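Transcriptional regulator (Bacillus halodurans, PDB 1Z4E) acts as a transcriptional regulator, adopts the GNAT acetyltransferase fold and may therefore transfer acyl groups. Local coordinates at the interface of chains A and B. Numbering follows the deposited sequence. Chains: chain A/B, transcriptional regulator.

The interface of chains A and B. Residues chain A 124, 126, 134, 137, 142-144; chain B 147, 149.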
loop_
_atom_site.group_PDB
_atom_site.type_symbol
_atom_site.label_atom_id
_atom_site.label_comp_id
_atom_site.label_asym_id
_atom_site.label_seq_id
_atom_site.Cartn_x
_atom_site.Cartn_y
_atom_site.Cartn_z
ATOM N N LEU A 124 -0.541 5.544 4.448
ATOM C CA LEU A 124 -0.688 4.425 5.365
ATOM C C LEU A 124 -2.145 4.339 5.785
ATOM O O LEU A 124 -2.920 5.279 5.567
ATOM C CB LEU A 124 0.182 4.604 6.616
ATOM C CG LEU A 124 -0.305 5.623 7.651
ATOM C CD1 LEU A 124 -0.008 5.117 9.044
ATOM C CD2 LEU A 124 0.356 6.958 7.408
ATOM N N THR A 126 -4.556 3.185 9.179
ATOM C CA THR A 126 -4.502 2.911 10.610
ATOM C C THR A 126 -5.853 2.382 11.046
ATOM O O THR A 126 -6.888 2.906 10.644
ATOM C CB THR A 126 -4.173 4.174 11.416
ATOM O OG1 THR A 126 -5.125 5.201 11.111
ATOM C CG2 THR A 126 -2.780 4.658 11.073
ATOM N N LEU A 134 -5.226 8.123 14.725
ATOM C CA LEU A 134 -5.614 9.168 13.786
ATOM C C LEU A 134 -5.014 10.517 14.171
ATOM O O LEU A 134 -4.452 11.224 13.329
ATOM C CB LEU A 134 -7.137 9.276 13.708
ATOM C CG LEU A 134 -7.671 10.324 12.736
ATOM C CD1 LEU A 134 -7.110 10.079 11.344
ATOM C CD2 LEU A 134 -9.199 10.274 12.716
ATOM N N TYR A 137 -1.174 10.840 13.528
ATOM C CA TYR A 137 -0.828 11.105 12.140
ATOM C C TYR A 137 -1.259 12.477 11.631
ATOM O O TYR A 137 -0.563 13.081 10.808
ATOM C CB TYR A 137 -1.387 9.988 11.255
ATOM C CG TYR A 137 -0.627 8.702 11.464
ATOM C CD1 TYR A 137 0.682 8.572 11.006
ATOM C CD2 TYR A 137 -1.181 7.644 12.195
ATOM C CE1 TYR A 137 1.427 7.435 11.266
ATOM C CE2 TYR A 137 -0.438 6.493 12.464
ATOM C CZ TYR A 137 0.868 6.401 11.997
ATOM O OH TYR A 137 1.633 5.296 12.282
ATOM N N PHE A 142 -0.511 14.414 8.123
ATOM C CA PHE A 142 -1.239 13.489 7.260
ATOM C C PHE A 142 -2.710 13.884 7.272
ATOM O O PHE A 142 -3.209 14.442 8.258
ATOM C CB PHE A 142 -1.135 12.050 7.777
ATOM C CG PHE A 142 0.164 11.365 7.456
ATOM C CD1 PHE A 142 0.312 10.648 6.268
ATOM C CD2 PHE A 142 1.225 11.402 8.355
ATOM C CE1 PHE A 142 1.504 9.973 5.983
ATOM C CE2 PHE A 142 2.426 10.727 8.077
ATOM C CZ PHE A 142 2.559 10.012 6.887
ATOM N N LYS A 143 -3.402 13.579 6.182
ATOM C CA LYS A 143 -4.828 13.862 6.069
ATOM C C LYS A 143 -5.578 12.537 5.898
ATOM O O LYS A 143 -5.184 11.703 5.082
ATOM C CB LYS A 143 -5.104 14.761 4.855
ATOM C CG LYS A 143 -6.591 14.987 4.588
ATOM C CD LYS A 143 -6.834 15.881 3.375
ATOM C CE LYS A 143 -6.424 17.329 3.640
ATOM N NZ LYS A 143 -7.246 17.979 4.711
ATOM N N ALA A 144 -6.652 12.348 6.662
ATOM C CA ALA A 144 -7.453 11.130 6.579
ATOM C C ALA A 144 -8.475 11.303 5.450
ATOM O O ALA A 144 -9.687 11.342 5.670
ATOM C CB ALA A 144 -8.154 10.881 7.908
ATOM N N GLU B 147 -8.443 3.946 8.561
ATOM C CA GLU B 147 -8.477 5.306 8.041
ATOM C C GLU B 147 -7.354 5.335 7.004
ATOM O O GLU B 147 -6.257 4.848 7.282
ATOM C CB GLU B 147 -8.161 6.327 9.135
ATOM C CG GLU B 147 -9.306 6.628 10.094
ATOM C CD GLU B 147 -10.501 7.269 9.405
ATOM O OE1 GLU B 147 -10.316 7.933 8.365
ATOM O OE2 GLU B 147 -11.628 7.122 9.915
ATOM N N LEU B 149 -4.736 7.393 5.358
ATOM C CA LEU B 149 -4.010 8.647 5.541
ATOM C C LEU B 149 -3.014 8.914 4.424
ATOM O O LEU B 149 -2.287 8.010 4.005
ATOM C CB LEU B 149 -3.284 8.615 6.888
ATOM C CG LEU B 149 -4.220 8.534 8.099
ATOM C CD1 LEU B 149 -3.544 7.754 9.227
ATOM C CD2 LEU B 149 -4.599 9.932 8.541
HETATM O O HOH W 1 -3.627 5.721 2.614
#
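B:Leu149 pushes its side chain into chain A between strand 121-127, strand 143-145 and helix 133-140, burying 93 Å², while its backbone pairs antiparallel with A:Leu124. B:Leu149 N donates to A:Leu124 O at 2.8 Å, and A:Leu124 N returns a bond to B:Leu149 O. A water lies near both acceptors, A:Leu124 O and B:Leu149 O, and bridges the chains. One step along, A:Thr126 and B:Glu147 exchange a second pair of N-H to O bonds, so that the strands are tied at two successive bridges.

The two methyls of B:Leu149 divide the pocket. With CG anti to its own carbonyl carbon (chi1 -64°), the fork reaches away from the strand pair. B:Leu149 CD1 meets A:Thr126 CG2 at 3.7 Å and also lies against CB and the near rim of the A:Tyr137 ring; the B:Leu149 side chain crosses those of A:Thr126 and A:Tyr137 at about a right angle. B:Leu149 CD2 turns to the other wall, 3.7 Å from A:Ala144 CA, and also touches A:Leu134 CD1. A:Leu124 CD2 packs against B:Leu149 CB and sits over one face of the A:Phe142 ring, toward its rim; A:Leu124 CD1 sits likewise over a face of A:Tyr137, bracing this wall from within chain A. An alanine in place of B:Leu149 would probably keep the strand pairing but leave A:Leu134, A:Tyr137 and A:Ala144 without the methyls that fill the space between them.

B:Glu147 buries 42 Å²: CB approaches A:Thr126 OG1, and the chain, bent at chi2 (-64°), brings the B:Glu147 carboxylate OE1 to 3.7 Å from A:Ala144 CB.

Strand 147-152 of chain B lies antiparallel beside strand 121-127 of chain A, with strand 143-145 of chain A on its other flank; it appears to take the place that a chain's own last strand fills in other GNAT folds. The two-fold axis repeats this with the chains swapped, so each copy lends its last strand to the other, which suggests a dimer, though the crystal assembly alone does not prove one.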